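Side-chain contacts in putative sensory box/GGDEF family protein (Vibrio parahaemolyticus, PDB 3LID), which probably senses extracellular signals through this PDC-fold domain and, as a whole membrane protein, probably converts two GTP molecules into cyclic di-GMP: residues 61-64 with 65-68; 123-126 with 127-131; 204-207 with 208-211. All coordinates share one frame; numbering follows the deposited sequence. Where two conformers were deposited one is given.

How the interactions relate
Interactions 1, 2 and 3 follow one another in series from the N terminus; each is local, and none crosses or encloses another. Interaction 1 spans about two turns of helix 59-76, which packs on helix 48-55 and strand 91-98. Interaction 2 closes the turn that leads from helix 117-124 into strand 131-140, still within the first PAS-like half of the PDC sensor domain. In the second half, interaction 3 folds the loop after strand 200-202 back on itself and against strand 189-195. Interactions 1 and 2 lie about 24 Å apart, centre to centre, whereas interaction 3 lies on the other side of the chain's centre from both.

Interaction 1. Residues 61-64 with 65-68; sequences NLTI and LENM
The carbonyl oxygen of L62 receives the backbone N-H of E66, with 2.8 Å between L62 O and E66 N and an N-H...O angle of 165°. The side chain of E66 passes close to the same oxygen, its CG 3.2 Å from L62 O. Its CG lies anti to its own carbonyl carbon (chi1 -78°) and the chain then runs extended, which carries the carboxylate back along the helix to the isobutyl group of L62. The two side chains cross at a slant, E66 OE2 resting 3.6 Å from L62 CG and nearly as close to CD1. This is a van der Waals contact between a polar end and a branched hydrocarbon.

One residue on, N67 N binds T63 O at 2.9 Å. The T63 and N67 side chains lie alongside each other and point the same way, with T63 CG2 3.6 Å from N67 ND2. The amide nitrogen also sits 3.4 Å from T63 O, but the angle is too poor for a hydrogen bond. The polar end of T63 looks elsewhere: OG1 is hydrogen-bonded to K59 one turn back. Two further backbone bonds, L65 N to N61 O and M68 N to I64 O, both 3.0 Å long, continue the helical pattern, while the amide of N61 reaches back to the E56 carbonyl.

The faces of the helix differ in character. L62 and L65 both pack on Y53 of helix 48-55 and on V93 of strand 91-98, and E66 also touches V93 and I95, whereas I64 and N67 are exposed. Regular i to i+4 bonding with one largely nonpolar face is the pattern of an amphipathic alpha-helix, here laid against the sheet of the first PAS-like half of a PDC sensor domain.

Interaction 2. Residues 123-126 with 127-131; sequences QSLD and NEQIS
Q129 lays its side-chain amide over L125 and the start of the D126 peptide, crossing the leucine at about a right angle. Q129 OE1 lies 3.7 Å from L125 CB, and Q129 CD and NE2 both stand 3.8 Å from L125 CD2. With CG anti to the backbone N (chi1 178°) and the rest of the chain extended, the amide oxygen is carried to D126 N at 2.9 Å. That bond is nearly straight, 175° at the hydrogen, and the donor lies in the carbonyl plane of the amide.

The backbone closes the same pair a second time: Q129 N binds D126 O at 3.1 Å, the closing bond of a type II beta turn from D126 to Q129. E128, third in the turn, takes the positive phi of 76° that this turn type requires. Beyond the amide, L125 CD2 meets S131 CB at 3.6 Å, and L125 also packs on P157 of strand 150-160. R164 binds the carbonyls of Q123 and L125 and the side chain of N127, tying the turn to strand 163-173.

D126 and Q129 are thus joined by two bonds, one from the backbone N-H of Q129 to D126 O and one from D126 N to the side-chain amide oxygen of Q129. That oxygen satisfies the D126 N-H as a backbone carbonyl would, consistent with a turn fixed by both backbone and side chain, with L125 packed alongside.

Interaction 3. Residues 204-207 with 208-211; sequences PDES and RLYG
The carboxylate of D205 and the guanidinium of R208 meet with their planes 63° apart, and D205 OD2 approaches the guanidinium obliquely. The salt bridge is loose: R208 NE to D205 OD2 measures 3.4 Å, with a weak hydrogen bond of 142° within it. The other end of the guanidinium has a firmer task, since NH2 forms a salt bridge with E192 of strand 189-195, and the group also makes a cation-pi contact with Y200. Farther along, the ring of Y210 has L209 CB over the centre of one face, 3.4 Å above its plane.

The second oxygen of D205, OD1, takes two donors from S207, both from the same face of the carboxylate. S207 OG comes in on the syn side at 2.8 Å, and S207 N, well above the plane, at 3.1 Å; the backbone bond closes an Asx turn. Because the first torsion of D205 sets CG trans to its own N, the carboxylate is turned forward over the residues that follow.

That chain makes a short 3-10 turn. R208 N binds D205 O at 3.0 Å, and L209 N binds E206 O at 3.2 Å. With R208 CG set between its backbone N and carbonyl carbon (chi1 65°), the arginine turns back beside the aspartate, and R208 CG passes 3.1 Å from D205 O. On the flank, the bent side chain of E206 crosses L209 at about a right angle and puts OE1 3.3 Å from L209 CD1.

D205 therefore divides its carboxylate, one oxygen fixing the turn and the other facing an arginine whose charge is shared with E192. The two S207 donors and the nearby arginine would favour an ionised aspartate, while the R208 to E192 bridge ties the loop to strand 189-195 of the second PAS-like sheet.

Interaction 1. Residues 61-64 with 65-68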
# COMPACT_ATOMS: atom_id res chain seq x y z
N ASN A 61 29.53 9.79 6.75
CA ASN A 61 28.88 8.54 6.43
C ASN A 61 27.36 8.69 6.41
O ASN A 61 26.66 7.98 5.63
CB ASN A 61 29.33 7.43 7.36
CG ASN A 61 30.74 6.95 7.02
OD1 ASN A 61 31.23 7.17 5.89
ND2 ASN A 61 31.41 6.30 7.98
N LEU A 62 26.83 9.58 7.22
CA LEU A 62 25.36 9.77 7.24
C LEU A 62 25.00 10.37 5.87
O LEU A 62 23.99 10.07 5.24
CB LEU A 62 24.95 10.76 8.34
CG LEU A 62 23.50 11.29 8.36
CD1 LEU A 62 22.58 10.06 8.50
CD2 LEU A 62 23.22 12.24 9.54
N THR A 63 25.82 11.31 5.42
CA THR A 63 25.51 11.95 4.10
C THR A 63 25.51 10.94 2.97
O THR A 63 24.66 10.98 2.08
CB THR A 63 26.54 13.07 3.83
OG1 THR A 63 26.31 14.09 4.81
CG2 THR A 63 26.44 13.65 2.39
N ILE A 64 26.50 10.06 2.94
CA ILE A 64 26.56 9.07 1.91
C ILE A 64 25.29 8.19 1.94
O ILE A 64 24.69 7.90 0.87
CB ILE A 64 27.82 8.23 2.06
CG1 ILE A 64 29.00 9.15 1.68
CG2 ILE A 64 27.82 6.98 1.21
CD1 ILE A 64 30.36 8.53 2.14
N LEU A 65 24.91 7.77 3.15
CA LEU A 65 23.72 6.91 3.32
C LEU A 65 22.47 7.69 2.84
O LEU A 65 21.67 7.16 2.07
CB LEU A 65 23.53 6.53 4.79
CG LEU A 65 22.30 5.68 5.07
CD1 LEU A 65 22.39 4.37 4.27
CD2 LEU A 65 22.29 5.34 6.60
N GLU A 66 22.32 8.94 3.28
CA GLU A 66 21.15 9.74 2.93
C GLU A 66 21.06 9.92 1.40
O GLU A 66 19.99 9.80 0.80
CB GLU A 66 21.26 11.11 3.52
CG GLU A 66 20.92 11.10 5.06
CD GLU A 66 21.17 12.44 5.76
OE1 GLU A 66 21.94 13.28 5.24
OE2 GLU A 66 20.52 12.63 6.82
N ASN A 67 22.20 10.19 0.77
CA ASN A 67 22.21 10.37 -0.70
C ASN A 67 21.80 9.09 -1.39
O ASN A 67 21.09 9.14 -2.40
CB ASN A 67 23.60 10.86 -1.16
CG ASN A 67 23.84 12.31 -0.74
OD1 ASN A 67 22.91 12.96 -0.35
ND2 ASN A 67 25.08 12.77 -0.77
N MET A 68 22.28 7.94 -0.88
CA MET A 68 21.92 6.68 -1.47
C MET A 68 20.41 6.43 -1.32
O MET A 68 19.70 6.08 -2.33
CB MET A 68 22.72 5.56 -0.78
CG MET A 68 22.65 4.19 -1.43
SD MET A 68 21.30 3.15 -0.90
CE MET A 68 21.84 2.50 0.75

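Interaction 2. Residues 123-126 with 127-131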
# COMPACT_ATOMS: atom_id res chain seq x y z
N GLN A 123 10.47 -4.86 17.16
CA GLN A 123 11.40 -5.29 18.21
C GLN A 123 11.33 -6.78 18.41
O GLN A 123 12.31 -7.40 18.77
CB GLN A 123 11.01 -4.65 19.54
CG GLN A 123 11.25 -3.15 19.61
CD GLN A 123 11.00 -2.59 21.01
OE1 GLN A 123 9.84 -2.44 21.43
NE2 GLN A 123 12.07 -2.27 21.73
N SER A 124 10.11 -7.33 18.27
CA SER A 124 9.89 -8.78 18.35
C SER A 124 10.52 -9.64 17.26
O SER A 124 10.68 -10.87 17.42
CB SER A 124 8.38 -9.06 18.42
OG SER A 124 7.81 -9.20 17.14
N LEU A 125 10.96 -9.04 16.15
CA LEU A 125 11.58 -9.75 15.04
C LEU A 125 13.00 -10.19 15.39
O LEU A 125 13.62 -9.64 16.31
CB LEU A 125 11.58 -8.91 13.77
CG LEU A 125 10.17 -8.43 13.32
CD1 LEU A 125 10.44 -7.45 12.09
CD2 LEU A 125 9.30 -9.64 12.87
N ASP A 126 13.49 -11.17 14.67
CA ASP A 126 14.91 -11.56 14.81
C ASP A 126 15.81 -10.61 14.06
O ASP A 126 15.38 -9.91 13.17
CB ASP A 126 15.13 -12.97 14.24
CG ASP A 126 14.43 -14.03 15.07
OD1 ASP A 126 14.17 -13.86 16.26
OD2 ASP A 126 14.12 -15.07 14.49
N ASN A 127 17.11 -10.62 14.39
CA ASN A 127 18.07 -9.83 13.59
C ASN A 127 18.03 -10.25 12.14
O ASN A 127 18.05 -11.43 11.86
CB ASN A 127 19.53 -9.97 14.11
CG ASN A 127 19.73 -9.37 15.51
OD1 ASN A 127 18.99 -8.50 15.92
ND2 ASN A 127 20.83 -9.77 16.20
N GLU A 128 17.89 -9.28 11.23
CA GLU A 128 17.98 -9.41 9.80
C GLU A 128 16.71 -10.05 9.24
O GLU A 128 16.63 -10.31 8.06
CB GLU A 128 19.26 -10.15 9.38
CG GLU A 128 20.44 -9.22 9.09
CD GLU A 128 20.98 -8.49 10.32
OE1 GLU A 128 21.26 -7.29 10.21
OE2 GLU A 128 21.10 -9.14 11.36
N GLN A 129 15.73 -10.28 10.11
CA GLN A 129 14.44 -10.80 9.64
C GLN A 129 13.62 -9.68 9.04
O GLN A 129 13.37 -8.66 9.71
CB GLN A 129 13.66 -11.38 10.83
CG GLN A 129 12.25 -11.91 10.38
CD GLN A 129 11.41 -12.43 11.50
OE1 GLN A 129 11.77 -12.43 12.69
NE2 GLN A 129 10.19 -12.88 11.12
N ILE A 130 13.13 -9.87 7.81
CA ILE A 130 12.28 -8.84 7.19
C ILE A 130 10.82 -9.20 7.40
O ILE A 130 10.41 -10.33 7.06
CB ILE A 130 12.60 -8.76 5.73
CG1 ILE A 130 14.13 -8.53 5.54
CG2 ILE A 130 11.78 -7.61 5.12
CD1 ILE A 130 14.57 -8.40 4.07
N SER A 131 10.02 -8.30 7.97
CA SER A 131 8.62 -8.59 8.05
C SER A 131 7.92 -7.26 7.73
O SER A 131 8.52 -6.38 7.15
CB SER A 131 8.23 -9.08 9.44
OG SER A 131 6.83 -9.54 9.50

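Interaction 3. Residues 204-207 with 208-211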
# COMPACT_ATOMS: atom_id res chain seq x y z
N PRO A 204 -12.10 5.38 -6.33
CA PRO A 204 -12.22 6.65 -7.07
C PRO A 204 -13.06 7.60 -6.23
O PRO A 204 -12.96 8.82 -6.38
CB PRO A 204 -12.87 6.25 -8.43
CG PRO A 204 -13.53 4.94 -8.15
CD PRO A 204 -12.66 4.25 -7.08
N ASP A 205 -13.79 7.04 -5.28
CA ASP A 205 -14.55 7.87 -4.34
C ASP A 205 -13.86 8.11 -2.98
O ASP A 205 -14.01 7.32 -2.03
CB ASP A 205 -15.97 7.30 -4.14
CG ASP A 205 -16.78 8.09 -3.12
OD1 ASP A 205 -16.44 9.28 -2.86
OD2 ASP A 205 -17.74 7.52 -2.54
N GLU A 206 -13.13 9.23 -2.86
CA GLU A 206 -12.31 9.56 -1.68
C GLU A 206 -13.14 9.55 -0.45
O GLU A 206 -12.64 9.33 0.66
CB GLU A 206 -11.69 10.97 -1.83
CG GLU A 206 -11.24 11.65 -0.51
CD GLU A 206 -9.71 11.50 -0.32
OE1 GLU A 206 -9.28 10.41 0.11
OE2 GLU A 206 -8.94 12.46 -0.62
N SER A 207 -14.43 9.84 -0.60
CA SER A 207 -15.21 10.04 0.58
C SER A 207 -15.55 8.76 1.29
O SER A 207 -16.04 8.80 2.40
CB SER A 207 -16.49 10.85 0.27
OG SER A 207 -17.43 9.97 -0.29
N ARG A 208 -15.25 7.60 0.68
CA ARG A 208 -15.53 6.37 1.41
C ARG A 208 -14.31 5.77 2.09
O ARG A 208 -14.40 4.70 2.68
CB ARG A 208 -16.16 5.33 0.46
CG ARG A 208 -15.26 4.86 -0.63
CD ARG A 208 -15.98 3.76 -1.50
NE ARG A 208 -17.28 4.24 -1.96
CZ ARG A 208 -18.13 3.54 -2.72
NH1 ARG A 208 -19.28 4.07 -3.10
NH2 ARG A 208 -17.83 2.33 -3.17
N LEU A 209 -13.18 6.48 2.07
CA LEU A 209 -11.94 5.84 2.63
C LEU A 209 -11.83 5.86 4.13
O LEU A 209 -12.12 6.91 4.77
CB LEU A 209 -10.68 6.47 2.03
CG LEU A 209 -10.66 6.47 0.53
CD1 LEU A 209 -9.35 7.07 -0.04
CD2 LEU A 209 -10.83 5.00 0.03
N TYR A 210 -11.31 4.77 4.73
CA TYR A 210 -10.80 4.74 6.11
C TYR A 210 -11.91 4.99 7.13
O TYR A 210 -11.71 5.69 8.16
CB TYR A 210 -9.70 5.80 6.36
CG TYR A 210 -8.82 6.07 5.19
CD1 TYR A 210 -8.09 5.02 4.59
CD2 TYR A 210 -8.60 7.37 4.72
CE1 TYR A 210 -7.24 5.30 3.50
CE2 TYR A 210 -7.77 7.65 3.65
CZ TYR A 210 -7.06 6.61 3.07
OH TYR A 210 -6.24 6.81 2.01
N GLY A 211 -13.01 4.25 6.91
CA GLY A 211 -14.16 4.35 7.83
C GLY A 211 -13.88 3.78 9.18
O GLY A 211 -14.72 3.93 10.08